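Local coordinates for protein dihydrofolate reductase (Moritella profunda, PDB 3IA4) that probably catalyses the NADPH-dependent reduction of 7,8-dihydrofolate to tetrahydrofolate, a key step of folate metabolism, and is bound here to NADPH and methotrexate, at residues A8-R13 against M21-P26; L93-I96 against I101-Q104. All coordinates share one frame; numbering follows the deposited sequence.

Interaction 1 of 2, residues A8-R13 against M21-P26. With NDP (NADPH dihydro-nicotinamide-adenine-dinucleotide phosphate), chain E.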
ATOM      1  N   ALA A   8       0.316  -0.131  -5.814  1.00  9.26           N
ATOM      2  CA  ALA A   8       0.531  -0.443  -7.235  1.00  9.68           C
ATOM      3  C   ALA A   8      -0.511   0.378  -8.045  1.00  8.83           C
ATOM      4  O   ALA A   8      -1.715   0.278  -7.801  1.00  8.58           O
ATOM      5  CB  ALA A   8       0.301  -1.930  -7.489  1.00 10.22           C
ATOM      6  N   LEU A   9      -0.002   1.191  -8.959  1.00  9.25           N
ATOM      7  CA  LEU A   9      -0.861   2.132  -9.747  1.00  9.89           C
ATOM      8  C   LEU A   9      -0.892   1.738 -11.209  1.00  9.24           C
ATOM      9  O   LEU A   9       0.154   1.678 -11.856  1.00  9.76           O
ATOM     10  CB  LEU A   9      -0.319   3.543  -9.727  1.00  9.62           C
ATOM     11  CG  LEU A   9      -0.511   4.441  -8.458  1.00 10.90           C
ATOM     12  CD1 LEU A   9      -0.014   3.716  -7.178  1.00  9.27           C
ATOM     13  CD2 LEU A   9       0.249   5.793  -8.732  1.00 10.52           C
ATOM     14  N   ALA A  10      -2.083   1.556 -11.751  1.00  9.30           N
ATOM     15  CA  ALA A  10      -2.188   1.531 -13.215  1.00 10.93           C
ATOM     16  C   ALA A  10      -2.205   2.988 -13.729  1.00 11.65           C
ATOM     17  O   ALA A  10      -2.017   3.952 -12.957  1.00 11.03           O
ATOM     18  CB  ALA A  10      -3.426   0.779 -13.609  1.00 10.82           C
ATOM     19  N   ASN A  11      -2.455   3.177 -15.030  1.00 10.79           N
ATOM     20  CA  ASN A  11      -2.446   4.538 -15.572  1.00 13.51           C
ATOM     21  C   ASN A  11      -3.491   5.402 -14.852  1.00 10.38           C
ATOM     22  O   ASN A  11      -4.514   4.886 -14.398  1.00 10.86           O
ATOM     23  CB  ASN A  11      -2.755   4.498 -17.070  1.00 14.12           C
ATOM     24  CG  ASN A  11      -1.602   3.892 -17.885  1.00 18.44           C
ATOM     25  OD1 ASN A  11      -0.471   3.837 -17.421  1.00 20.14           O
ATOM     26  ND2 ASN A  11      -1.886   3.491 -19.130  1.00 18.79           N
ATOM     27  N   ASN A  12      -3.213   6.715 -14.796  1.00 11.60           N
ATOM     28  CA  ASN A  12      -4.111   7.706 -14.207  1.00 11.82           C
ATOM     29  C   ASN A  12      -4.308   7.384 -12.696  1.00 11.38           C
ATOM     30  O   ASN A  12      -5.325   7.789 -12.128  1.00 12.38           O
ATOM     31  CB  ASN A  12      -5.464   7.699 -14.940  1.00 13.95           C
ATOM     32  CG  ASN A  12      -5.311   7.858 -16.434  1.00 21.69           C
ATOM     33  OD1 ASN A  12      -4.585   8.733 -16.868  1.00 23.44           O
ATOM     34  ND2 ASN A  12      -5.894   6.916 -17.223  1.00 20.02           N
ATOM     35  N   ARG A  13      -3.299   6.737 -12.070  1.00 10.21           N
ATOM     36  CA  ARG A  13      -3.298   6.433 -10.607  1.00 10.60           C
ATOM     37  C   ARG A  13      -4.404   5.514 -10.152  1.00  8.13           C
ATOM     38  O   ARG A  13      -4.787   5.487  -8.992  1.00  9.64           O
ATOM     39  CB  ARG A  13      -3.329   7.738  -9.727  1.00  8.96           C
ATOM     40  CG  ARG A  13      -2.354   8.753 -10.223  1.00 12.57           C
ATOM     41  CD  ARG A  13      -2.134   9.837  -9.077  1.00 10.81           C
ATOM     42  NE  ARG A  13      -3.369  10.555  -8.632  1.00 12.18           N
ATOM     43  CZ  ARG A  13      -3.866  11.661  -9.190  1.00 14.82           C
ATOM     44  NH1 ARG A  13      -3.242  12.229 -10.226  1.00 19.11           N
ATOM     45  NH2 ARG A  13      -4.932  12.249  -8.684  1.00 12.93           N
ATOM     46  N   MET A  21      -8.340  -5.441  -7.037  1.00 13.12           N
ATOM     47  CA  MET A  21      -7.485  -4.720  -7.969  1.00 14.96           C
ATOM     48  C   MET A  21      -7.790  -5.235  -9.343  1.00 15.69           C
ATOM     49  O   MET A  21      -7.911  -6.458  -9.500  1.00 20.46           O
ATOM     50  CB  MET A  21      -6.024  -4.862  -7.580  1.00 18.08           C
ATOM     51  CG  MET A  21      -5.762  -4.201  -6.187  1.00 24.45           C
ATOM     52  SD  MET A  21      -4.302  -4.820  -5.347  1.00 31.66           S
ATOM     53  CE  MET A  21      -3.129  -4.881  -6.640  1.00 22.26           C
ATOM     54  N   PRO A  22      -8.034  -4.335 -10.307  1.00 13.51           N
ATOM     55  CA  PRO A  22      -8.609  -4.777 -11.597  1.00 15.90           C
ATOM     56  C   PRO A  22      -7.556  -5.226 -12.611  1.00 17.31           C
ATOM     57  O   PRO A  22      -7.529  -4.701 -13.750  1.00 16.64           O
ATOM     58  CB  PRO A  22      -9.342  -3.519 -12.105  1.00 19.98           C
ATOM     59  CG  PRO A  22      -8.476  -2.414 -11.586  1.00 17.52           C
ATOM     60  CD  PRO A  22      -8.148  -2.874 -10.138  1.00 16.29           C
ATOM     61  N   TRP A  23      -6.692  -6.161 -12.207  1.00 13.35           N
ATOM     62  CA  TRP A  23      -5.686  -6.721 -13.115  1.00 11.91           C
ATOM     63  C   TRP A  23      -5.259  -8.056 -12.549  1.00 15.75           C
ATOM     64  O   TRP A  23      -5.465  -8.347 -11.373  1.00 15.61           O
ATOM     65  CB  TRP A  23      -4.436  -5.829 -13.266  1.00 14.64           C
ATOM     66  CG  TRP A  23      -3.822  -5.320 -11.979  1.00 15.73           C
ATOM     67  CD1 TRP A  23      -3.045  -6.014 -11.081  1.00 16.11           C
ATOM     68  CD2 TRP A  23      -4.009  -4.017 -11.423  1.00 13.46           C
ATOM     69  NE1 TRP A  23      -2.664  -5.177 -10.019  1.00 13.77           N
ATOM     70  CE2 TRP A  23      -3.271  -3.959 -10.208  1.00 13.21           C
ATOM     71  CE3 TRP A  23      -4.704  -2.859 -11.870  1.00 16.28           C
ATOM     72  CZ2 TRP A  23      -3.221  -2.807  -9.410  1.00 12.56           C
ATOM     73  CZ3 TRP A  23      -4.667  -1.704 -11.058  1.00 14.20           C
ATOM     74  CH2 TRP A  23      -3.909  -1.682  -9.863  1.00 12.49           C
ATOM     75  N   HIS A  24      -4.682  -8.875 -13.425  1.00 13.32           N
ATOM     76  CA  HIS A  24      -4.066 -10.150 -13.022  1.00 14.91           C
ATOM     77  C   HIS A  24      -2.554  -9.986 -13.117  1.00 17.49           C
ATOM     78  O   HIS A  24      -2.032  -9.794 -14.212  1.00 15.89           O
ATOM     79  CB  HIS A  24      -4.519 -11.279 -13.980  1.00 18.76           C
ATOM     80  CG  HIS A  24      -4.000 -12.634 -13.570  1.00 16.80           C
ATOM     81  ND1 HIS A  24      -2.949 -13.260 -14.209  1.00 21.68           N
ATOM     82  CD2 HIS A  24      -4.331 -13.422 -12.526  1.00 21.28           C
ATOM     83  CE1 HIS A  24      -2.662 -14.392 -13.582  1.00 17.87           C
ATOM     84  NE2 HIS A  24      -3.499 -14.519 -12.565  1.00 24.43           N
ATOM     85  N   LEU A  25      -1.838 -10.023 -11.987  1.00 13.04           N
ATOM     86  CA  LEU A  25      -0.418  -9.777 -11.991  1.00 11.92           C
ATOM     87  C   LEU A  25       0.206 -10.398 -10.731  1.00 17.65           C
ATOM     88  O   LEU A  25       0.621  -9.719  -9.801  1.00 15.74           O
ATOM     89  CB  LEU A  25      -0.201  -8.213 -12.037  1.00 15.07           C
ATOM     90  CG  LEU A  25       1.052  -7.684 -12.708  1.00 19.58           C
ATOM     91  CD1 LEU A  25       1.242  -8.227 -14.177  1.00 16.09           C
ATOM     92  CD2 LEU A  25       1.103  -6.113 -12.655  1.00 19.31           C
ATOM     93  N   PRO A  26       0.247 -11.735 -10.670  1.00 13.92           N
ATOM     94  CA  PRO A  26       0.657 -12.426  -9.453  1.00 15.28           C
ATOM     95  C   PRO A  26       2.047 -12.048  -8.997  1.00 18.48           C
ATOM     96  O   PRO A  26       2.295 -12.040  -7.791  1.00 18.07           O
ATOM     97  CB  PRO A  26       0.694 -13.915  -9.875  1.00 19.32           C
ATOM     98  CG  PRO A  26       0.341 -13.945 -11.345  1.00 18.79           C
ATOM     99  CD  PRO A  26      -0.185 -12.620 -11.757  1.00 16.98           C
TER
HETATM  100  PA  NDP E 163      -9.661   1.636   2.786  1.00 11.71           P
HETATM  101  O1A NDP E 163      -8.821   2.883   2.885  1.00 12.52           O
HETATM  102  O2A NDP E 163      -9.036   0.287   2.612  1.00 12.37           O
HETATM  103  O5B NDP E 163     -10.701   1.498   4.042  1.00 11.41           O
HETATM  104  C5B NDP E 163     -11.452   2.664   4.443  1.00 11.27           C
HETATM  105  C4B NDP E 163     -12.121   2.284   5.759  1.00 13.33           C
HETATM  106  O4B NDP E 163     -11.119   2.425   6.777  1.00 14.51           O
HETATM  107  C3B NDP E 163     -13.156   3.354   6.185  1.00 14.88           C
HETATM  108  O3B NDP E 163     -14.408   3.101   5.554  1.00 15.25           O
HETATM  109  C2B NDP E 163     -13.175   3.250   7.701  1.00 16.38           C
HETATM  110  O2B NDP E 163     -13.714   1.995   8.131  1.00 15.77           O
HETATM  111  C1B NDP E 163     -11.686   3.098   7.939  1.00 13.11           C
HETATM  112  N9A NDP E 163     -10.987   4.378   8.180  1.00 12.61           N
HETATM  113  C8A NDP E 163     -10.503   5.197   7.233  1.00 16.73           C
HETATM  114  N7A NDP E 163      -9.835   6.231   7.783  1.00 17.11           N
HETATM  115  C5A NDP E 163      -9.880   6.052   9.133  1.00 15.82           C
HETATM  116  C6A NDP E 163      -9.354   6.731  10.326  1.00 21.11           C
HETATM  117  N6A NDP E 163      -8.647   7.906  10.255  1.00 17.89           N
HETATM  118  N1A NDP E 163      -9.649   6.130  11.529  1.00 17.29           N
HETATM  119  C2A NDP E 163     -10.314   4.989  11.683  1.00 14.90           C
HETATM  120  N3A NDP E 163     -10.810   4.333  10.638  1.00 18.10           N
HETATM  121  C4A NDP E 163     -10.612   4.822   9.369  1.00 15.18           C
HETATM  122  O3  NDP E 163     -10.796   1.807   1.646  1.00 11.59           O
HETATM  123  PN  NDP E 163     -10.867   2.343   0.131  1.00 12.43           P
HETATM  124  O1N NDP E 163     -10.444   3.765   0.109  1.00 14.03           O
HETATM  125  O2N NDP E 163     -12.200   1.972  -0.411  1.00 14.24           O
HETATM  126  O5D NDP E 163      -9.699   1.553  -0.594  1.00 12.63           O
HETATM  127  C5D NDP E 163      -9.905   0.186  -0.920  1.00 12.17           C
HETATM  128  C4D NDP E 163      -9.604  -0.035  -2.398  1.00 12.08           C
HETATM  129  O4D NDP E 163      -8.154   0.103  -2.639  1.00 12.16           O
HETATM  130  C3D NDP E 163      -9.972  -1.434  -2.913  1.00 13.06           C
HETATM  131  O3D NDP E 163     -10.440  -1.318  -4.271  1.00 15.61           O
HETATM  132  C2D NDP E 163      -8.640  -2.186  -2.935  1.00 10.49           C
HETATM  133  O2D NDP E 163      -8.592  -3.280  -3.884  1.00 14.26           O
HETATM  134  C1D NDP E 163      -7.715  -1.073  -3.346  1.00 12.10           C
HETATM  135  N1N NDP E 163      -6.318  -1.241  -2.963  1.00 13.82           N
HETATM  136  C2N NDP E 163      -5.397  -1.156  -3.925  1.00 12.02           C
HETATM  137  C3N NDP E 163      -4.065  -1.192  -3.598  1.00 10.14           C
HETATM  138  C7N NDP E 163      -3.064  -1.110  -4.707  1.00 10.00           C
HETATM  139  O7N NDP E 163      -1.893  -0.995  -4.410  1.00 10.91           O
HETATM  140  N7N NDP E 163      -3.430  -1.041  -5.991  1.00 10.06           N
HETATM  141  C4N NDP E 163      -3.523  -1.357  -2.186  1.00 12.05           C
HETATM  142  C5N NDP E 163      -4.641  -1.362  -1.259  1.00  8.88           C
HETATM  143  C6N NDP E 163      -5.954  -1.355  -1.666  1.00 14.82           C
HETATM  144  P2B NDP E 163     -14.961   1.941   9.169  1.00 15.16           P
HETATM  145  O1X NDP E 163     -14.954   0.537   9.589  1.00 16.31           O
HETATM  146  O2X NDP E 163     -14.639   2.997  10.172  1.00 14.37           O
HETATM  147  O3X NDP E 163     -16.148   2.405   8.372  1.00 19.52           O
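With CG lodged between its backbone N and its carbonyl carbon (chi1 48°), W23 sends its indole out of the 21-26 loop and across to A8 and A10, so that the six-membered ring carries the contact. Its outer corner, CH2, lies 3.6 Å from A8 O and meets that carbonyl with the ring edge, near the ring plane. The neighbouring CZ2 comes within 4.1 Å of A8 CB, while CZ3 packs obliquely on A10 CB at 3.8 Å. The two alanine methyls thus touch different corners of one ring, and van der Waals packing is what joins the two segments.

The polar atoms of A8 are taken up by the cofactor. A8 N donates to the carboxamide oxygen O7N of NADPH over 2.8 Å in a nearly straight bond (172°). The carboxamide nitrogen N7N returns a bond of 2.8 Å to A8 O, more bent at 143°. This paired grip fixes the rotation of the carboxamide and helps to place the nicotinamide ring. N7N also lies at the edge of the W23 ring, near its plane. M21 packs against the cofactor from the loop side: its CG, anti to the carbonyl carbon, is 3.8 Å from the ribose oxygen O2D. SD lies near the carboxamide, and the bend at chi3 turns CE toward N7N as well. M21 CB rests over one face of the W23 indole, toward its rim.

A8 lies near the C-terminal end of strand 2-9, in the middle of the mixed sheet, where backbone bonds from L9 to T115 and I117 tie it to strand 111-117. The 21-26 loop follows strand 14-16 and leads into helix 26-36; W23 and L25 both rest on I117, which settles this loop against the neighbouring strand.

Interaction 2 of 2, residues L93-I96 against I101-Q104; sequences LMII and IYNQ. With NDP (NADPH dihydro-nicotinamide-adenine-dinucleotide phosphate), chain E.
The Y102 ring meets the end of strand 92-97 in two ways: I95 O lies at its edge, near the ring plane and 3.8 Å from CE1, whereas the carbonyl carbon of I96 and the nicotinamide C4N of NADPH approach obliquely. Beyond the segments, the ring of F127 meets it with the planes at about 55°. The phenol oxygen is 3.1 Å from I96 O, but its hydrogen bond goes to I6 O of the adjacent strand 2-9. I96 O itself makes a weak hydrogen bond to methotrexate NA4. OH also sits 3.4 Å from NADPH C4N, the carbon that gives up hydride in this family.

Behind the ring, I95 turns CG2 anti to its backbone N, into the helix, where it touches I101 CG2 at 3.5 Å and Y102 CD1 at 4.0 Å. The I95 and I101 side chains cross at about a right angle, and I101 CG1 and CD1 lead on to the cofactor's phosphate and adenine. The extended Q104 reads the adenine edge: N6A donates to OE1 (2.9 Å) and NE2 donates to N7A (174°).

A phenylalanine at Y102 would probably leave I6 O without its phenolic mate and the ring less firmly fixed beside the nicotinamide. Apolar branches join strand to helix, while the polar ends serve strand 2-9 and the ligands.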
ATOM      1  N   LEU A  93       7.386   2.068   9.059  1.00 15.23           N
ATOM      2  CA  LEU A  93       5.986   1.667   9.091  1.00 14.79           C
ATOM      3  C   LEU A  93       5.537   1.659   7.613  1.00 15.33           C
ATOM      4  O   LEU A  93       5.924   2.576   6.875  1.00 16.88           O
ATOM      5  CB  LEU A  93       5.277   2.757   9.890  1.00 15.44           C
ATOM      6  CG  LEU A  93       3.810   2.981  10.056  1.00 24.41           C
ATOM      7  CD1 LEU A  93       3.199   3.213   8.668  1.00 22.45           C
ATOM      8  CD2 LEU A  93       3.316   1.755  10.717  1.00 25.86           C
ATOM      9  N   MET A  94       4.765   0.655   7.159  1.00 11.52           N
ATOM     10  CA  MET A  94       4.300   0.632   5.740  1.00 12.16           C
ATOM     11  C   MET A  94       2.790   0.804   5.675  1.00 13.54           C
ATOM     12  O   MET A  94       2.066  -0.054   6.160  1.00 12.60           O
ATOM     13  CB  MET A  94       4.651  -0.696   5.034  1.00 14.25           C
ATOM     14  CG  MET A  94       6.104  -1.121   5.071  1.00 13.94           C
ATOM     15  SD  MET A  94       7.170  -0.096   4.007  1.00 18.78           S
ATOM     16  CE  MET A  94       6.627  -0.666   2.410  1.00 16.36           C
ATOM     17  N   ILE A  95       2.316   1.909   5.072  1.00 10.78           N
ATOM     18  CA  ILE A  95       0.879   2.099   4.810  1.00  9.81           C
ATOM     19  C   ILE A  95       0.538   1.395   3.504  1.00  9.85           C
ATOM     20  O   ILE A  95       1.169   1.698   2.464  1.00 11.77           O
ATOM     21  CB  ILE A  95       0.578   3.591   4.708  1.00 12.68           C
ATOM     22  CG1 ILE A  95       0.870   4.342   6.063  1.00 13.61           C
ATOM     23  CG2 ILE A  95      -0.853   3.802   4.201  1.00 13.74           C
ATOM     24  CD1 ILE A  95      -0.165   4.144   7.132  1.00 23.08           C
ATOM     25  N   ILE A  96      -0.385   0.444   3.542  1.00  8.04           N
ATOM     26  CA  ILE A  96      -0.563  -0.447   2.379  1.00 10.61           C
ATOM     27  C   ILE A  96      -1.891  -0.206   1.697  1.00 10.03           C
ATOM     28  O   ILE A  96      -2.304  -0.971   0.820  1.00 10.71           O
ATOM     29  CB  ILE A  96      -0.435  -1.950   2.697  1.00  9.00           C
ATOM     30  CG1 ILE A  96      -1.552  -2.466   3.650  1.00 10.74           C
ATOM     31  CG2 ILE A  96       0.945  -2.195   3.335  1.00  8.58           C
ATOM     32  CD1 ILE A  96      -1.776  -3.937   3.507  1.00 10.44           C
ATOM     33  N   ILE A 101      -6.750   5.908   3.253  1.00 11.11           N
ATOM     34  CA  ILE A 101      -5.596   5.957   4.124  1.00 11.49           C
ATOM     35  C   ILE A 101      -4.430   6.645   3.469  1.00 11.89           C
ATOM     36  O   ILE A 101      -3.696   7.461   4.062  1.00 12.49           O
ATOM     37  CB  ILE A 101      -5.169   4.542   4.532  1.00 12.61           C
ATOM     38  CG1 ILE A 101      -6.387   3.819   5.176  1.00 10.80           C
ATOM     39  CG2 ILE A 101      -4.025   4.680   5.483  1.00 18.99           C
ATOM     40  CD1 ILE A 101      -7.086   4.544   6.301  1.00 16.55           C
ATOM     41  N   TYR A 102      -4.239   6.326   2.212  1.00  8.99           N
ATOM     42  CA  TYR A 102      -3.205   7.048   1.420  1.00  8.54           C
ATOM     43  C   TYR A 102      -3.448   8.583   1.421  1.00  8.70           C
ATOM     44  O   TYR A 102      -2.515   9.372   1.537  1.00 10.01           O
ATOM     45  CB  TYR A 102      -3.180   6.600  -0.060  1.00 10.43           C
ATOM     46  CG  TYR A 102      -2.744   5.167  -0.311  1.00  9.55           C
ATOM     47  CD1 TYR A 102      -1.670   4.603   0.336  1.00  9.66           C
ATOM     48  CD2 TYR A 102      -3.441   4.420  -1.250  1.00  8.76           C
ATOM     49  CE1 TYR A 102      -1.260   3.321   0.062  1.00  7.43           C
ATOM     50  CE2 TYR A 102      -3.056   3.104  -1.566  1.00  8.87           C
ATOM     51  CZ  TYR A 102      -1.961   2.584  -0.923  1.00  8.77           C
ATOM     52  OH  TYR A 102      -1.665   1.292  -1.252  1.00 10.29           O
ATOM     53  N   ASN A 103      -4.699   8.982   1.251  1.00 10.67           N
ATOM     54  CA  ASN A 103      -5.098  10.416   1.259  1.00  9.36           C
ATOM     55  C   ASN A 103      -4.726  11.019   2.602  1.00 10.57           C
ATOM     56  O   ASN A 103      -4.178  12.113   2.681  1.00 11.06           O
ATOM     57  CB  ASN A 103      -6.629  10.564   1.092  1.00 11.78           C
ATOM     58  CG  ASN A 103      -7.103  10.368  -0.352  1.00 10.54           C
ATOM     59  OD1 ASN A 103      -6.298  10.280  -1.289  1.00 12.31           O
ATOM     60  ND2 ASN A 103      -8.414  10.293  -0.533  1.00 11.08           N
ATOM     61  N   GLN A 104      -5.063  10.319   3.684  1.00 11.92           N
ATOM     62  CA  GLN A 104      -4.803  10.929   4.990  1.00 11.17           C
ATOM     63  C   GLN A 104      -3.330  10.969   5.396  1.00 15.53           C
ATOM     64  O   GLN A 104      -2.978  11.827   6.192  1.00 16.12           O
ATOM     65  CB  GLN A 104      -5.558  10.204   6.062  1.00 11.63           C
ATOM     66  CG  GLN A 104      -7.071  10.284   5.871  1.00 15.44           C
ATOM     67  CD  GLN A 104      -7.778   9.332   6.811  1.00 16.64           C
ATOM     68  OE1 GLN A 104      -7.957   9.621   7.983  1.00 19.69           O
ATOM     69  NE2 GLN A 104      -8.233   8.230   6.286  1.00 17.69           N
TER
HETATM   70  PA  NDP E 163      -9.661   1.636   2.786  1.00 11.71           P
HETATM   71  O1A NDP E 163      -8.821   2.883   2.885  1.00 12.52           O
HETATM   72  O2A NDP E 163      -9.036   0.287   2.612  1.00 12.37           O
HETATM   73  O5B NDP E 163     -10.701   1.498   4.042  1.00 11.41           O
HETATM   74  C5B NDP E 163     -11.452   2.664   4.443  1.00 11.27           C
HETATM   75  C4B NDP E 163     -12.121   2.284   5.759  1.00 13.33           C
HETATM   76  O4B NDP E 163     -11.119   2.425   6.777  1.00 14.51           O
HETATM   77  C3B NDP E 163     -13.156   3.354   6.185  1.00 14.88           C
HETATM   78  O3B NDP E 163     -14.408   3.101   5.554  1.00 15.25           O
HETATM   79  C2B NDP E 163     -13.175   3.250   7.701  1.00 16.38           C
HETATM   80  O2B NDP E 163     -13.714   1.995   8.131  1.00 15.77           O
HETATM   81  C1B NDP E 163     -11.686   3.098   7.939  1.00 13.11           C
HETATM   82  N9A NDP E 163     -10.987   4.378   8.180  1.00 12.61           N
HETATM   83  C8A NDP E 163     -10.503   5.197   7.233  1.00 16.73           C
HETATM   84  N7A NDP E 163      -9.835   6.231   7.783  1.00 17.11           N
HETATM   85  C5A NDP E 163      -9.880   6.052   9.133  1.00 15.82           C
HETATM   86  C6A NDP E 163      -9.354   6.731  10.326  1.00 21.11           C
HETATM   87  N6A NDP E 163      -8.647   7.906  10.255  1.00 17.89           N
HETATM   88  N1A NDP E 163      -9.649   6.130  11.529  1.00 17.29           N
HETATM   89  C2A NDP E 163     -10.314   4.989  11.683  1.00 14.90           C
HETATM   90  N3A NDP E 163     -10.810   4.333  10.638  1.00 18.10           N
HETATM   91  C4A NDP E 163     -10.612   4.822   9.369  1.00 15.18           C
HETATM   92  O3  NDP E 163     -10.796   1.807   1.646  1.00 11.59           O
HETATM   93  PN  NDP E 163     -10.867   2.343   0.131  1.00 12.43           P
HETATM   94  O1N NDP E 163     -10.444   3.765   0.109  1.00 14.03           O
HETATM   95  O2N NDP E 163     -12.200   1.972  -0.411  1.00 14.24           O
HETATM   96  O5D NDP E 163      -9.699   1.553  -0.594  1.00 12.63           O
HETATM   97  C5D NDP E 163      -9.905   0.186  -0.920  1.00 12.17           C
HETATM   98  C4D NDP E 163      -9.604  -0.035  -2.398  1.00 12.08           C
HETATM   99  O4D NDP E 163      -8.154   0.103  -2.639  1.00 12.16           O
HETATM  100  C3D NDP E 163      -9.972  -1.434  -2.913  1.00 13.06           C
HETATM  101  O3D NDP E 163     -10.440  -1.318  -4.271  1.00 15.61           O
HETATM  102  C2D NDP E 163      -8.640  -2.186  -2.935  1.00 10.49           C
HETATM  103  O2D NDP E 163      -8.592  -3.280  -3.884  1.00 14.26           O
HETATM  104  C1D NDP E 163      -7.715  -1.073  -3.346  1.00 12.10           C
HETATM  105  N1N NDP E 163      -6.318  -1.241  -2.963  1.00 13.82           N
HETATM  106  C2N NDP E 163      -5.397  -1.156  -3.925  1.00 12.02           C
HETATM  107  C3N NDP E 163      -4.065  -1.192  -3.598  1.00 10.14           C
HETATM  108  C7N NDP E 163      -3.064  -1.110  -4.707  1.00 10.00           C
HETATM  109  O7N NDP E 163      -1.893  -0.995  -4.410  1.00 10.91           O
HETATM  110  N7N NDP E 163      -3.430  -1.041  -5.991  1.00 10.06           N
HETATM  111  C4N NDP E 163      -3.523  -1.357  -2.186  1.00 12.05           C
HETATM  112  C5N NDP E 163      -4.641  -1.362  -1.259  1.00  8.88           C
HETATM  113  C6N NDP E 163      -5.954  -1.355  -1.666  1.00 14.82           C
HETATM  114  P2B NDP E 163     -14.961   1.941   9.169  1.00 15.16           P
HETATM  115  O1X NDP E 163     -14.954   0.537   9.589  1.00 16.31           O
HETATM  116  O2X NDP E 163     -14.639   2.997  10.172  1.00 14.37           O
HETATM  117  O3X NDP E 163     -16.148   2.405   8.372  1.00 19.52           O

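Overall arrangement
Interactions 1 and 2 are both buried and both lean on the central mixed sheet, through its neighbouring strands 2-9 and 92-97, yet their centres are about 17 Å apart and they do not touch. Interaction 2 lies deeper, about 6 Å from the chain centre against 12 Å for interaction 1, and seats a helix on the strand before it; interaction 1 brings a loop to a strand end. Across the segments each is chiefly apolar, an indole on alanines in one and isoleucines with a phenol in the other. NADPH links them: both approach its nicotinamide end, where methotrexate also lies, but the 101-104 segment alone reaches the adenine as well.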